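Local coordinates for LINE-1 retrotransposable element ORF1 protein (Homo sapiens, PDB 2W7A), which binds single-stranded nucleic acids through a region that includes this RNA recognition motif domain, acts as a nucleic acid chaperone that binds its own transcript and is essential for LINE-1 retrotransposition, at residues L6-V11 against K93-T98; Q27-E32 against V88-K93; N42-E47 against R68-E73. One frame throughout, in Å; residues are numbered along the deposited sequence. Where two conformers were deposited one is given.

How the contacts relate
All three contacts belong to one RNA recognition motif. Contact 1 lies nearest the middle of the chain and pairs two inner strands of the sheet, mixing backbone bonds with close aliphatic packing. Contacts 2 and 3 are more exposed, about 18 Å apart between centres. Contact 2 ties helix 19-33 to the hairpin between strands 88-90 and 93-99 with charged and polar groups. Contact 3 joins the outermost strand 45-51 to strand 64-69 through a bulge, with backbone bonds and aliphatic groups on the Phe69 ring. Contacts 1 and 2 share Lys93 and meet where Ile29 packs on Ile95 and Leu8; Leu6 touches Phe69, and Ile30 reaches Val43 and Ile45.

Contact 1 (L6-V11 against K93-T98); sequences LRLIGV and KPIRLT
Ile9 lies beside Arg96 and reaches on to Thr98 of the antiparallel neighbouring strand. Its CB stands 4.1 Å from Arg96 CB, the two residues forming a hydrogen-bonded pair. CG1, anti to the carbonyl carbon (chi1 -61°), keeps close to Arg96 O, and in the conformer of Thr98 given CD1 ends 3.7 Å from Thr98 OG1, the two side chains crossing at about a right angle. CD1 also approaches NH1 of the Arg96 guanidinium obliquely, while Thr98 CG2, in that same conformer, lies over one face of the group, offset toward its rim. Arg7 lies on this face of the sheet, its far end turned away to Asp100 and His64. In an RNA recognition motif these are the first and last of the four main strands, and the face bearing Arg7, Ile9, Arg96 and Thr98 is turned from the helices; canonical members bind RNA there, but this contact does not settle whether this domain does. The backbone is stitched by reciprocal bonds: Ile9 N to Arg96 O is 2.8 Å, with Arg96 N returning to Ile9 O, and Arg7 N to Thr98 O is 2.9 Å at an N-H...O angle of 172°, with Thr98 N returning to Arg7 O. On the helix-facing side Leu8 and Leu97 lie side by side, Leu8 CD1 at 3.7 Å from Leu97 CD2. Leu8 CD1 presses harder on Ile95 CD1, at a tight 3.5 Å. Leu6 CD1 meets Leu97 CD2 at 3.9 Å, and both leucines continue onto Met78 and Leu79 of helix 72-85.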
ATOM      1  N   LEU A   6      -5.968  -4.231   1.713  1.00 12.53           N
ATOM      2  CA  LEU A   6      -5.864  -2.966   2.390  1.00 12.85           C
ATOM      3  C   LEU A   6      -5.793  -1.826   1.422  1.00 11.29           C
ATOM      4  O   LEU A   6      -5.574  -2.039   0.219  1.00 12.98           O
ATOM      5  CB  LEU A   6      -4.723  -2.934   3.351  1.00 18.61           C
ATOM      6  CG  LEU A   6      -3.321  -3.051   2.917  1.00 18.33           C
ATOM      7  CD1 LEU A   6      -2.794  -1.835   2.185  1.00 18.28           C
ATOM      8  CD2 LEU A   6      -2.395  -3.279   4.163  1.00 19.31           C
ATOM      9  N   ARG A   7      -6.025  -0.631   1.948  1.00 10.22           N
ATOM     10  CA  ARG A   7      -5.924   0.605   1.209  1.00 11.85           C
ATOM     11  C   ARG A   7      -4.654   1.344   1.630  1.00  9.99           C
ATOM     12  O   ARG A   7      -4.405   1.556   2.811  1.00 11.13           O
ATOM     13  CB  ARG A   7      -7.139   1.523   1.471  1.00 14.24           C
ATOM     14  CG  ARG A   7      -8.405   1.051   0.812  1.00 22.31           C
ATOM     15  CD  ARG A   7      -9.661   1.859   1.229  1.00 27.22           C
ATOM     16  NE  ARG A   7     -10.835   1.288   0.563  1.00 38.38           N
ATOM     17  CZ  ARG A   7     -11.303   1.643  -0.635  1.00 34.91           C
ATOM     18  NH1 ARG A   7     -10.779   2.640  -1.328  1.00 26.62           N
ATOM     19  NH2 ARG A   7     -12.365   1.026  -1.132  1.00 44.31           N
ATOM     20  N   LEU A   8      -3.910   1.786   0.640  1.00  9.20           N
ATOM     21  CA  LEU A   8      -2.731   2.624   0.787  1.00  9.99           C
ATOM     22  C   LEU A   8      -3.140   4.013   0.325  1.00  9.21           C
ATOM     23  O   LEU A   8      -3.520   4.216  -0.845  1.00 10.01           O
ATOM     24  CB  LEU A   8      -1.611   2.029  -0.047  1.00 12.80           C
ATOM     25  CG  LEU A   8      -0.388   2.812  -0.350  1.00 15.15           C
ATOM     26  CD1 LEU A   8       0.284   3.328   0.925  1.00 13.56           C
ATOM     27  CD2 LEU A   8       0.545   1.860  -1.182  1.00 13.10           C
ATOM     28  N   ILE A   9      -3.079   4.956   1.246  1.00  9.58           N
ATOM     29  CA  ILE A   9      -3.648   6.304   1.071  1.00  9.89           C
ATOM     30  C   ILE A   9      -2.544   7.348   1.046  1.00 11.53           C
ATOM     31  O   ILE A   9      -1.601   7.261   1.852  1.00 11.66           O
ATOM     32  CB  ILE A   9      -4.626   6.610   2.230  1.00 12.82           C
ATOM     33  CG1 ILE A   9      -5.766   5.596   2.222  1.00 13.86           C
ATOM     34  CG2 ILE A   9      -5.077   8.045   2.195  1.00 15.04           C
ATOM     35  CD1 ILE A   9      -6.751   5.750   3.374  1.00 21.47           C
ATOM     36  N   GLY A  10      -2.634   8.315   0.129  1.00 10.10           N
ATOM     37  CA  GLY A  10      -1.666   9.408   0.067  1.00 11.95           C
ATOM     38  C   GLY A  10      -0.457   9.295  -0.833  1.00 10.45           C
ATOM     39  O   GLY A  10       0.400  10.149  -0.772  1.00 12.41           O
ATOM     40  N   VAL A  11      -0.394   8.267  -1.690  1.00 10.69           N
ATOM     41  CA  VAL A  11       0.713   8.103  -2.597  1.00 11.58           C
ATOM     42  C   VAL A  11       0.443   8.997  -3.806  1.00 10.52           C
ATOM     43  O   VAL A  11      -0.581   8.866  -4.447  1.00 10.45           O
ATOM     44  CB  VAL A  11       0.880   6.649  -3.033  1.00 11.14           C
ATOM     45  CG1 VAL A  11       2.026   6.507  -4.032  1.00 13.48           C
ATOM     46  CG2 VAL A  11       1.053   5.733  -1.798  1.00 14.95           C
ATOM     47  N   LYS A  93       7.835  10.814   3.235  1.00 13.10           N
ATOM     48  CA  LYS A  93       6.522  11.493   3.275  1.00 14.98           C
ATOM     49  C   LYS A  93       5.474  10.558   3.860  1.00 11.33           C
ATOM     50  O   LYS A  93       5.496   9.364   3.573  1.00 10.91           O
ATOM     51  CB  LYS A  93       6.070  11.887   1.886  1.00 15.39           C
ATOM     52  CG  LYS A  93       6.976  12.796   1.151  1.00 19.06           C
ATOM     53  CD  LYS A  93       6.969  14.187   1.675  1.00 34.04           C
ATOM     54  CE  LYS A  93       7.634  15.155   0.680  1.00 40.76           C
ATOM     55  NZ  LYS A  93       9.068  14.838   0.511  1.00 42.83           N
ATOM     56  N   PRO A  94       4.570  11.082   4.698  1.00 10.18           N
ATOM     57  CA  PRO A  94       3.579  10.215   5.350  1.00  8.77           C
ATOM     58  C   PRO A  94       2.586   9.578   4.385  1.00 10.30           C
ATOM     59  O   PRO A  94       2.051  10.245   3.481  1.00 13.17           O
ATOM     60  CB  PRO A  94       2.911  11.142   6.403  1.00 11.92           C
ATOM     61  CG  PRO A  94       3.141  12.535   5.881  1.00 16.64           C
ATOM     62  CD  PRO A  94       4.478  12.479   5.159  1.00 10.93           C
ATOM     63  N   ILE A  95       2.331   8.284   4.592  1.00 10.32           N
ATOM     64  CA  ILE A  95       1.280   7.569   3.930  1.00  8.57           C
ATOM     65  C   ILE A  95       0.410   6.892   4.980  1.00  8.95           C
ATOM     66  O   ILE A  95       0.831   6.807   6.139  1.00 10.17           O
ATOM     67  CB  ILE A  95       1.801   6.531   2.880  1.00 11.74           C
ATOM     68  CG1 ILE A  95       2.801   5.588   3.527  1.00 14.97           C
ATOM     69  CG2 ILE A  95       2.456   7.326   1.706  1.00 12.11           C
ATOM     70  CD1 ILE A  95       3.076   4.363   2.730  1.00 21.51           C
ATOM     71  N   ARG A  96      -0.769   6.385   4.595  1.00 10.60           N
ATOM     72  CA  ARG A  96      -1.596   5.639   5.514  1.00  9.35           C
ATOM     73  C   ARG A  96      -1.994   4.292   4.957  1.00 10.91           C
ATOM     74  O   ARG A  96      -2.225   4.164   3.756  1.00 12.43           O
ATOM     75  CB  ARG A  96      -2.826   6.454   5.911  1.00 14.62           C
ATOM     76  CG  ARG A  96      -2.489   7.588   6.899  1.00 22.90           C
ATOM     77  CD  ARG A  96      -3.744   8.201   7.480  1.00 34.61           C
ATOM     78  NE  ARG A  96      -4.506   7.250   8.278  1.00 44.64           N
ATOM     79  CZ  ARG A  96      -5.777   6.920   8.075  1.00 47.66           C
ATOM     80  NH1 ARG A  96      -6.482   7.451   7.078  1.00 50.62           N
ATOM     81  NH2 ARG A  96      -6.346   6.034   8.886  1.00 54.55           N
ATOM     82  N   LEU A  97      -2.005   3.276   5.824  1.00 11.89           N
ATOM     83  CA  LEU A  97      -2.522   1.946   5.515  1.00 11.19           C
ATOM     84  C   LEU A  97      -3.777   1.709   6.342  1.00 13.85           C
ATOM     85  O   LEU A  97      -3.743   1.820   7.559  1.00 17.83           O
ATOM     86  CB  LEU A  97      -1.442   0.903   5.823  1.00 14.10           C
ATOM     87  CG  LEU A  97      -0.103   1.009   5.073  1.00 16.47           C
ATOM     88  CD1 LEU A  97       0.918  -0.003   5.623  1.00 19.41           C
ATOM     89  CD2 LEU A  97      -0.250   0.781   3.554  1.00 18.11           C
ATOM     90  N   THR A  98      -4.882   1.396   5.704  1.00 12.53           N
ATOM     91  CA  THR A  98      -6.143   1.200   6.399  0.60 13.69           C
ATOM     92  C   THR A  98      -6.895   0.034   5.820  1.00 15.29           C
ATOM     93  O   THR A  98      -6.531  -0.485   4.756  1.00 13.99           O
ATOM     94  CB  THR A  98      -7.059   2.438   6.291  0.60 19.31           C
ATOM     95  OG1 THR A  98      -7.577   2.533   4.971  0.60 17.94           O
ATOM     96  CG2 THR A  98      -6.310   3.673   6.621  0.60 20.56           C
TER
HETATM   97  O   HOH W   1       1.944  11.366   1.194  1.00 22.47           O

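Contact 2 (Q27-E32 against V88-K93); sequences QDIIQE and VTLKGK
The carboxylate of Glu32 is held by two backbone N-H groups and a hydroxyl of the hairpin. Lys91 N gives its hydrogen to OE1 at 2.8 Å, a bent bond, and Gly92 N gives a straighter one to OE2 at 2.9 Å; each oxygen uses its syn lone pair. Thr89 OG1 comes from above the carboxylate plane, 40° out of it, and donates to OE2 at 2.7 Å. OE2 therefore accepts two bonds within the contact, and together the three bonds should restrict the tilt and rotation of the group. CG of Glu32 is anti to the backbone N (chi1 -172°), and the chain runs extended from the helix to the turn, crossing Thr89 at about a right angle. The second carboxylate, that of Asp28, turns OD2 to Lys91 NZ at 3.0 Å in a salt bridge whose hydrogen bond is weak. A bend at chi2 (-54°) sets CD of Lys91 on its way back toward the helix. A water accepts from NZ and donates to Glu32 OE1, linking Lys91 to the Glu32 carboxylate. An alanine at Glu32 would probably leave the Lys91 and Gly92 amides and the Thr89 hydroxyl without their shared acceptor, and the turn less firmly tied to the helix. Beneath the polar groups, Leu90 CD1 lies 4.0 Å from Ile29 CG1 and as near to Asp28 CB. Asn33, just beyond the segment, adds a bond to Thr89 O. Leu90 to Lys93 form a type I' turn with positive phi at Lys91 and Gly92, the tight link of a two-residue beta hairpin; here it joins the short extra strand 88-90 to strand 93-99, the last main strand of the RNA recognition motif.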
ATOM      1  N   GLN A  27       7.190  -2.588  -2.049  1.00 11.42           N
ATOM      2  CA  GLN A  27       8.419  -3.087  -1.443  0.60 11.53           C
ATOM      3  C   GLN A  27       9.176  -1.953  -0.744  1.00 11.48           C
ATOM      4  O   GLN A  27       9.723  -2.167   0.335  1.00 11.25           O
ATOM      5  CB  GLN A  27       9.266  -3.828  -2.459  0.60 13.54           C
ATOM      6  CG  GLN A  27      10.584  -4.381  -1.891  0.60 12.90           C
ATOM      7  CD  GLN A  27      10.404  -5.522  -0.908  0.60 17.84           C
ATOM      8  OE1 GLN A  27       9.316  -6.119  -0.818  0.60 19.73           O
ATOM      9  NE2 GLN A  27      11.472  -5.821  -0.137  0.60 13.75           N
ATOM     10  N   ASP A  28       9.152  -0.762  -1.310  1.00 11.70           N
ATOM     11  CA  ASP A  28       9.797   0.422  -0.693  1.00 11.72           C
ATOM     12  C   ASP A  28       9.120   0.724   0.656  1.00  9.66           C
ATOM     13  O   ASP A  28       9.800   1.008   1.635  1.00 11.43           O
ATOM     14  CB  ASP A  28       9.798   1.637  -1.624  1.00 13.70           C
ATOM     15  CG  ASP A  28      10.770   1.500  -2.784  1.00 22.77           C
ATOM     16  OD1 ASP A  28      11.638   0.604  -2.774  1.00 26.73           O
ATOM     17  OD2 ASP A  28      10.628   2.322  -3.720  1.00 28.19           O
ATOM     18  N   ILE A  29       7.803   0.558   0.721  1.00  9.75           N
ATOM     19  CA  ILE A  29       7.083   0.840   1.951  1.00  8.85           C
ATOM     20  C   ILE A  29       7.461  -0.173   3.033  1.00  8.07           C
ATOM     21  O   ILE A  29       7.729   0.181   4.190  1.00  8.90           O
ATOM     22  CB  ILE A  29       5.535   0.879   1.748  1.00 10.80           C
ATOM     23  CG1 ILE A  29       5.214   2.141   0.930  1.00 11.93           C
ATOM     24  CG2 ILE A  29       4.801   0.878   3.069  1.00 13.14           C
ATOM     25  CD1 ILE A  29       3.756   2.115   0.342  1.00 14.24           C
ATOM     26  N   ILE A  30       7.554  -1.418   2.641  1.00  8.05           N
ATOM     27  CA  ILE A  30       7.907  -2.450   3.596  1.00  6.95           C
ATOM     28  C   ILE A  30       9.344  -2.229   4.117  1.00  6.77           C
ATOM     29  O   ILE A  30       9.634  -2.292   5.319  1.00  7.63           O
ATOM     30  CB  ILE A  30       7.751  -3.842   2.961  1.00  9.81           C
ATOM     31  CG1 ILE A  30       6.290  -4.129   2.652  1.00 12.28           C
ATOM     32  CG2 ILE A  30       8.358  -4.905   3.862  1.00 12.38           C
ATOM     33  CD1 ILE A  30       6.067  -5.341   1.784  1.00 18.20           C
ATOM     34  N   GLN A  31      10.265  -1.957   3.211  1.00  9.03           N
ATOM     35  CA  GLN A  31      11.659  -1.757   3.599  1.00  8.98           C
ATOM     36  C   GLN A  31      11.881  -0.495   4.414  1.00  7.89           C
ATOM     37  O   GLN A  31      12.758  -0.484   5.293  1.00 10.35           O
ATOM     38  CB  GLN A  31      12.539  -1.764   2.356  1.00 10.01           C
ATOM     39  CG  GLN A  31      12.546  -3.119   1.659  1.00 11.01           C
ATOM     40  CD  GLN A  31      13.469  -3.193   0.413  1.00 12.83           C
ATOM     41  OE1 GLN A  31      13.622  -4.313  -0.125  1.00 21.53           O
ATOM     42  NE2 GLN A  31      14.052  -2.119  -0.012  1.00 17.22           N
ATOM     43  N   GLU A  32      11.083   0.542   4.159  1.00  8.67           N
ATOM     44  CA  GLU A  32      11.225   1.805   4.885  1.00  9.11           C
ATOM     45  C   GLU A  32      10.663   1.759   6.295  1.00 11.16           C
ATOM     46  O   GLU A  32      11.127   2.540   7.148  1.00 13.29           O
ATOM     47  CB  GLU A  32      10.622   2.952   4.069  1.00  9.71           C
ATOM     48  CG  GLU A  32      10.857   4.354   4.585  1.00 14.78           C
ATOM     49  CD  GLU A  32      10.514   5.463   3.563  1.00 16.39           C
ATOM     50  OE1 GLU A  32      10.448   5.172   2.307  1.00 16.05           O
ATOM     51  OE2 GLU A  32      10.331   6.637   4.030  1.00 14.74           O
ATOM     52  N   VAL A  88       3.945   6.348   9.131  1.00  8.70           N
ATOM     53  CA  VAL A  88       4.462   5.420   8.128  1.00  8.62           C
ATOM     54  C   VAL A  88       4.817   6.236   6.912  1.00  8.86           C
ATOM     55  O   VAL A  88       4.042   7.120   6.555  1.00  9.96           O
ATOM     56  CB  VAL A  88       3.375   4.395   7.760  1.00  9.50           C
ATOM     57  CG1 VAL A  88       3.873   3.422   6.679  1.00 11.71           C
ATOM     58  CG2 VAL A  88       2.909   3.562   9.030  1.00 11.86           C
ATOM     59  N   THR A  89       6.004   6.028   6.351  1.00  9.92           N
ATOM     60  CA  THR A  89       6.495   6.916   5.296  1.00  8.02           C
ATOM     61  C   THR A  89       6.884   6.220   4.007  1.00 11.34           C
ATOM     62  O   THR A  89       7.210   5.035   3.985  1.00 10.42           O
ATOM     63  CB  THR A  89       7.626   7.807   5.782  1.00 14.23           C
ATOM     64  OG1 THR A  89       8.688   6.976   6.179  1.00 17.36           O
ATOM     65  CG2 THR A  89       7.247   8.681   6.973  1.00 12.53           C
ATOM     66  N   LEU A  90       6.844   6.980   2.921  1.00 10.33           N
ATOM     67  CA  LEU A  90       7.281   6.544   1.616  1.00 12.16           C
ATOM     68  C   LEU A  90       8.147   7.690   1.139  1.00 12.27           C
ATOM     69  O   LEU A  90       7.646   8.809   0.986  1.00 14.22           O
ATOM     70  CB  LEU A  90       6.119   6.290   0.679  1.00 13.27           C
ATOM     71  CG  LEU A  90       6.577   6.044  -0.774  1.00 13.01           C
ATOM     72  CD1 LEU A  90       7.470   4.810  -0.957  1.00 17.71           C
ATOM     73  CD2 LEU A  90       5.312   5.998  -1.688  1.00 17.97           C
ATOM     74  N   LYS A  91       9.445   7.434   0.950  1.00 12.63           N
ATOM     75  CA  LYS A  91      10.451   8.481   0.689  1.00 17.55           C
ATOM     76  C   LYS A  91      10.341   9.666   1.667  1.00 18.06           C
ATOM     77  O   LYS A  91      10.452  10.849   1.292  1.00 19.84           O
ATOM     78  CB  LYS A  91      10.400   8.965  -0.763  1.00 24.16           C
ATOM     79  CG  LYS A  91      10.357   7.859  -1.832  1.00 27.26           C
ATOM     80  CD  LYS A  91      11.470   6.849  -1.711  1.00 34.37           C
ATOM     81  CE  LYS A  91      11.159   5.557  -2.494  1.00 38.16           C
ATOM     82  NZ  LYS A  91      12.186   4.491  -2.297  1.00 41.43           N
ATOM     83  N   GLY A  92      10.133   9.321   2.934  1.00 14.85           N
ATOM     84  CA  GLY A  92      10.095  10.289   4.020  1.00 16.80           C
ATOM     85  C   GLY A  92       8.795  11.082   4.118  1.00 19.01           C
ATOM     86  O   GLY A  92       8.671  11.930   5.007  1.00 20.53           O
ATOM     87  N   LYS A  93       7.835  10.814   3.235  1.00 13.10           N
ATOM     88  CA  LYS A  93       6.522  11.493   3.275  1.00 14.98           C
ATOM     89  C   LYS A  93       5.474  10.558   3.860  1.00 11.33           C
ATOM     90  O   LYS A  93       5.496   9.364   3.573  1.00 10.91           O
ATOM     91  CB  LYS A  93       6.070  11.887   1.886  1.00 15.39           C
ATOM     92  CG  LYS A  93       6.976  12.796   1.151  1.00 19.06           C
ATOM     93  CD  LYS A  93       6.969  14.187   1.675  1.00 34.04           C
ATOM     94  CE  LYS A  93       7.634  15.155   0.680  1.00 40.76           C
ATOM     95  NZ  LYS A  93       9.068  14.838   0.511  1.00 42.83           N
TER
HETATM   96  O   HOH W   2      11.711   4.028   0.226  1.00 31.01           O

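Contact 3 (N42-E47 against R68-E73); sequences NVQIQE and RFTKVE
A classic beta bulge, in which Gln46 and Glu47 both face Arg68, shapes the pairing of strand 45-51 with strand 64-69. Arg68 bonds to both: its O accepts from Gln46 N at 2.9 Å, and its N donates to Glu47 O at 3.0 Å in an almost straight bond of 178°. Next to the bulge Ile45 pairs with Phe69 as a non-hydrogen-bonded pair. Their side chains lie side by side, and Ile45 CG1 rests over one face of the Phe69 ring as a CH-pi contact, 4.1 Å from the ring centroid and offset toward the rim. Val43 CG1, in the conformer given, comes in at the edge of the same ring, near its plane. Just before strand 45-51 begins and after strand 64-69 ends, Gln44 O takes two bonds from Thr70, 2.7 Å from OG1 and 3.1 Å from N. The hydroxyl is anti to the carbonyl carbon of its own residue (chi1 -57°); Gln46 CG crowds it, though that closeness is doubtful. Lys71 follows at the N-cap of helix 72-85. Leu6, Met74 and Met78 also pack on Phe69, which thus joins sheet and helix. The contact therefore lies where the third main strand of the RNA recognition motif, still paired with the outer second strand, turns into the second of its two main helices.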
ATOM      1  N   ASN A  42       8.328 -12.587   3.179  1.00 17.25           N
ATOM      2  CA  ASN A  42       7.201 -13.475   2.922  1.00 20.77           C
ATOM      3  C   ASN A  42       5.887 -12.713   2.856  1.00 19.00           C
ATOM      4  O   ASN A  42       4.852 -13.233   3.229  1.00 25.27           O
ATOM      5  CB  ASN A  42       7.098 -14.587   3.965  1.00 25.07           C
ATOM      6  CG  ASN A  42       6.159 -15.718   3.523  1.00 35.10           C
ATOM      7  OD1 ASN A  42       6.134 -16.135   2.338  1.00 38.94           O
ATOM      8  ND2 ASN A  42       5.380 -16.219   4.478  1.00 35.93           N
ATOM      9  N   VAL A  43       5.946 -11.474   2.404  0.60 19.10           N
ATOM     10  CA  VAL A  43       4.736 -10.739   2.124  0.60 21.80           C
ATOM     11  C   VAL A  43       4.467 -11.103   0.650  0.60 23.22           C
ATOM     12  O   VAL A  43       5.280 -10.852  -0.238  0.60 32.45           O
ATOM     13  CB  VAL A  43       4.923  -9.210   2.293  1.00 17.93           C
ATOM     14  CG1 VAL A  43       3.610  -8.476   2.245  1.00 26.58           C
ATOM     15  CG2 VAL A  43       5.747  -8.779   3.568  1.00 23.25           C
ATOM     16  N   GLN A  44       3.337 -11.751   0.409  0.60 19.50           N
ATOM     17  CA  GLN A  44       3.005 -12.298  -0.878  0.60 18.21           C
ATOM     18  C   GLN A  44       1.894 -11.410  -1.380  0.60 15.40           C
ATOM     19  O   GLN A  44       0.749 -11.758  -1.342  0.60 16.24           O
ATOM     20  CB  GLN A  44       2.555 -13.771  -0.696  0.60 24.09           C
ATOM     21  CG  GLN A  44       3.432 -14.566   0.335  0.60 22.09           C
ATOM     22  CD  GLN A  44       2.903 -15.966   0.662  0.60 19.91           C
ATOM     23  OE1 GLN A  44       2.904 -16.841  -0.199  0.60 26.99           O
ATOM     24  NE2 GLN A  44       2.477 -16.184   1.909  0.60 20.33           N
ATOM     25  N   ILE A  45       2.253 -10.206  -1.788  1.00 27.28           N
ATOM     26  CA  ILE A  45       1.258  -9.279  -2.289  1.00 26.71           C
ATOM     27  C   ILE A  45       0.910  -9.872  -3.646  1.00 31.70           C
ATOM     28  O   ILE A  45       1.800 -10.241  -4.436  1.00 30.21           O
ATOM     29  CB  ILE A  45       1.815  -7.857  -2.253  1.00 27.48           C
ATOM     30  CG1 ILE A  45       1.752  -7.363  -0.797  1.00 28.21           C
ATOM     31  CG2 ILE A  45       1.007  -6.913  -3.180  1.00 29.47           C
ATOM     32  CD1 ILE A  45       2.647  -6.172  -0.459  1.00 29.10           C
ATOM     33  N   GLN A  46      -0.380 -10.131  -3.843  1.00 22.69           N
ATOM     34  CA  GLN A  46      -0.927 -10.622  -5.120  1.00 29.13           C
ATOM     35  C   GLN A  46      -1.294  -9.614  -6.221  1.00 29.31           C
ATOM     36  O   GLN A  46      -1.050  -9.847  -7.395  1.00 31.36           O
ATOM     37  CB  GLN A  46      -2.234 -11.305  -4.855  1.00 28.77           C
ATOM     38  CG  GLN A  46      -2.075 -12.631  -4.164  1.00 28.15           C
ATOM     39  CD  GLN A  46      -3.382 -13.362  -4.037  1.00 31.52           C
ATOM     40  OE1 GLN A  46      -4.454 -12.761  -4.119  1.00 38.36           O
ATOM     41  NE2 GLN A  46      -3.305 -14.672  -3.838  1.00 36.69           N
ATOM     42  N   GLU A  47      -2.039  -8.580  -5.873  1.00 23.10           N
ATOM     43  CA  GLU A  47      -2.390  -7.559  -6.854  1.00 22.08           C
ATOM     44  C   GLU A  47      -2.293  -6.208  -6.198  1.00 16.47           C
ATOM     45  O   GLU A  47      -2.572  -6.100  -5.034  1.00 16.78           O
ATOM     46  CB  GLU A  47      -3.819  -7.747  -7.343  1.00 28.89           C
ATOM     47  CG  GLU A  47      -4.089  -7.037  -8.664  1.00 38.47           C
ATOM     48  CD  GLU A  47      -5.388  -7.455  -9.268  1.00 53.81           C
ATOM     49  OE1 GLU A  47      -6.247  -7.976  -8.520  1.00 62.43           O
ATOM     50  OE2 GLU A  47      -5.544  -7.260 -10.491  1.00 60.62           O
ATOM     51  N   ARG A  68      -3.925  -6.366  -2.420  1.00 12.18           N
ATOM     52  CA  ARG A  68      -4.589  -7.631  -2.025  0.60 11.76           C
ATOM     53  C   ARG A  68      -3.484  -8.622  -1.657  1.00 13.76           C
ATOM     54  O   ARG A  68      -2.599  -8.901  -2.429  1.00 18.13           O
ATOM     55  CB  ARG A  68      -5.441  -8.181  -3.162  0.60 19.05           C
ATOM     56  CG  ARG A  68      -6.193  -9.467  -2.787  0.60 19.72           C
ATOM     57  CD  ARG A  68      -7.230  -9.827  -3.852  0.60 20.70           C
ATOM     58  NE  ARG A  68      -8.064 -10.951  -3.464  0.60 28.31           N
ATOM     59  CZ  ARG A  68      -8.845 -11.635  -4.301  0.60 37.83           C
ATOM     60  NH1 ARG A  68      -8.912 -11.306  -5.590  0.60 42.58           N
ATOM     61  NH2 ARG A  68      -9.564 -12.656  -3.844  0.60 41.76           N
ATOM     62  N   PHE A  69      -3.535  -9.093  -0.416  1.00 12.82           N
ATOM     63  CA  PHE A  69      -2.568 -10.012   0.121  1.00 11.62           C
ATOM     64  C   PHE A  69      -3.038 -11.436  -0.106  1.00 12.51           C
ATOM     65  O   PHE A  69      -4.246 -11.695  -0.139  1.00 14.85           O
ATOM     66  CB  PHE A  69      -2.399  -9.768   1.615  1.00 12.40           C
ATOM     67  CG  PHE A  69      -1.640  -8.539   1.940  1.00 10.17           C
ATOM     68  CD1 PHE A  69      -2.225  -7.305   1.881  1.00 12.68           C
ATOM     69  CD2 PHE A  69      -0.335  -8.607   2.333  1.00 14.83           C
ATOM     70  CE1 PHE A  69      -1.520  -6.163   2.196  1.00 13.40           C
ATOM     71  CE2 PHE A  69       0.372  -7.457   2.650  1.00 17.27           C
ATOM     72  CZ  PHE A  69      -0.231  -6.246   2.540  1.00 17.53           C
ATOM     73  N   THR A  70      -2.085 -12.343  -0.279  1.00 12.49           N
ATOM     74  CA  THR A  70      -2.416 -13.770  -0.384  1.00 12.58           C
ATOM     75  C   THR A  70      -3.003 -14.274   0.936  1.00 14.69           C
ATOM     76  O   THR A  70      -3.944 -15.099   0.938  1.00 16.41           O
ATOM     77  CB  THR A  70      -1.155 -14.564  -0.765  1.00 16.02           C
ATOM     78  OG1 THR A  70      -0.635 -14.037  -2.012  1.00 19.40           O
ATOM     79  CG2 THR A  70      -1.424 -16.054  -0.871  1.00 21.89           C
ATOM     80  N   LYS A  71      -2.445 -13.778   2.043  1.00 11.25           N
ATOM     81  CA  LYS A  71      -2.857 -14.223   3.391  1.00 12.54           C
ATOM     82  C   LYS A  71      -3.519 -13.101   4.161  1.00  8.89           C
ATOM     83  O   LYS A  71      -2.928 -12.030   4.308  1.00 10.64           O
ATOM     84  CB  LYS A  71      -1.655 -14.750   4.185  1.00 13.72           C
ATOM     85  CG  LYS A  71      -1.107 -16.086   3.600  1.00 20.47           C
ATOM     86  CD  LYS A  71      -0.026 -16.691   4.464  1.00 31.80           C
ATOM     87  CE  LYS A  71      -0.566 -17.182   5.806  1.00 49.82           C
ATOM     88  NZ  LYS A  71      -1.611 -18.229   5.644  1.00 59.95           N
ATOM     89  N   VAL A  72      -4.739 -13.353   4.635  1.00 10.19           N
ATOM     90  CA  VAL A  72      -5.433 -12.376   5.464  1.00  9.76           C
ATOM     91  C   VAL A  72      -4.638 -12.075   6.721  1.00  9.69           C
ATOM     92  O   VAL A  72      -4.577 -10.929   7.178  1.00 11.04           O
ATOM     93  CB  VAL A  72      -6.873 -12.875   5.803  1.00 11.19           C
ATOM     94  CG1 VAL A  72      -7.601 -11.946   6.751  1.00 11.74           C
ATOM     95  CG2 VAL A  72      -7.647 -13.052   4.504  1.00 12.03           C
ATOM     96  N   GLU A  73      -4.011 -13.085   7.289  1.00  9.91           N
ATOM     97  CA  GLU A  73      -3.190 -12.836   8.468  1.00  8.82           C
ATOM     98  C   GLU A  73      -2.091 -11.813   8.212  1.00 10.41           C
ATOM     99  O   GLU A  73      -1.763 -11.005   9.122  1.00 12.22           O
ATOM    100  CB  GLU A  73      -2.589 -14.158   8.959  1.00 14.35           C
ATOM    101  CG  GLU A  73      -1.903 -14.046  10.357  1.00 18.14           C
ATOM    102  CD  GLU A  73      -1.358 -15.347  10.861  1.00 23.60           C
ATOM    103  OE1 GLU A  73      -1.771 -16.416  10.352  1.00 27.64           O
ATOM    104  OE2 GLU A  73      -0.517 -15.300  11.790  1.00 24.75           O
TER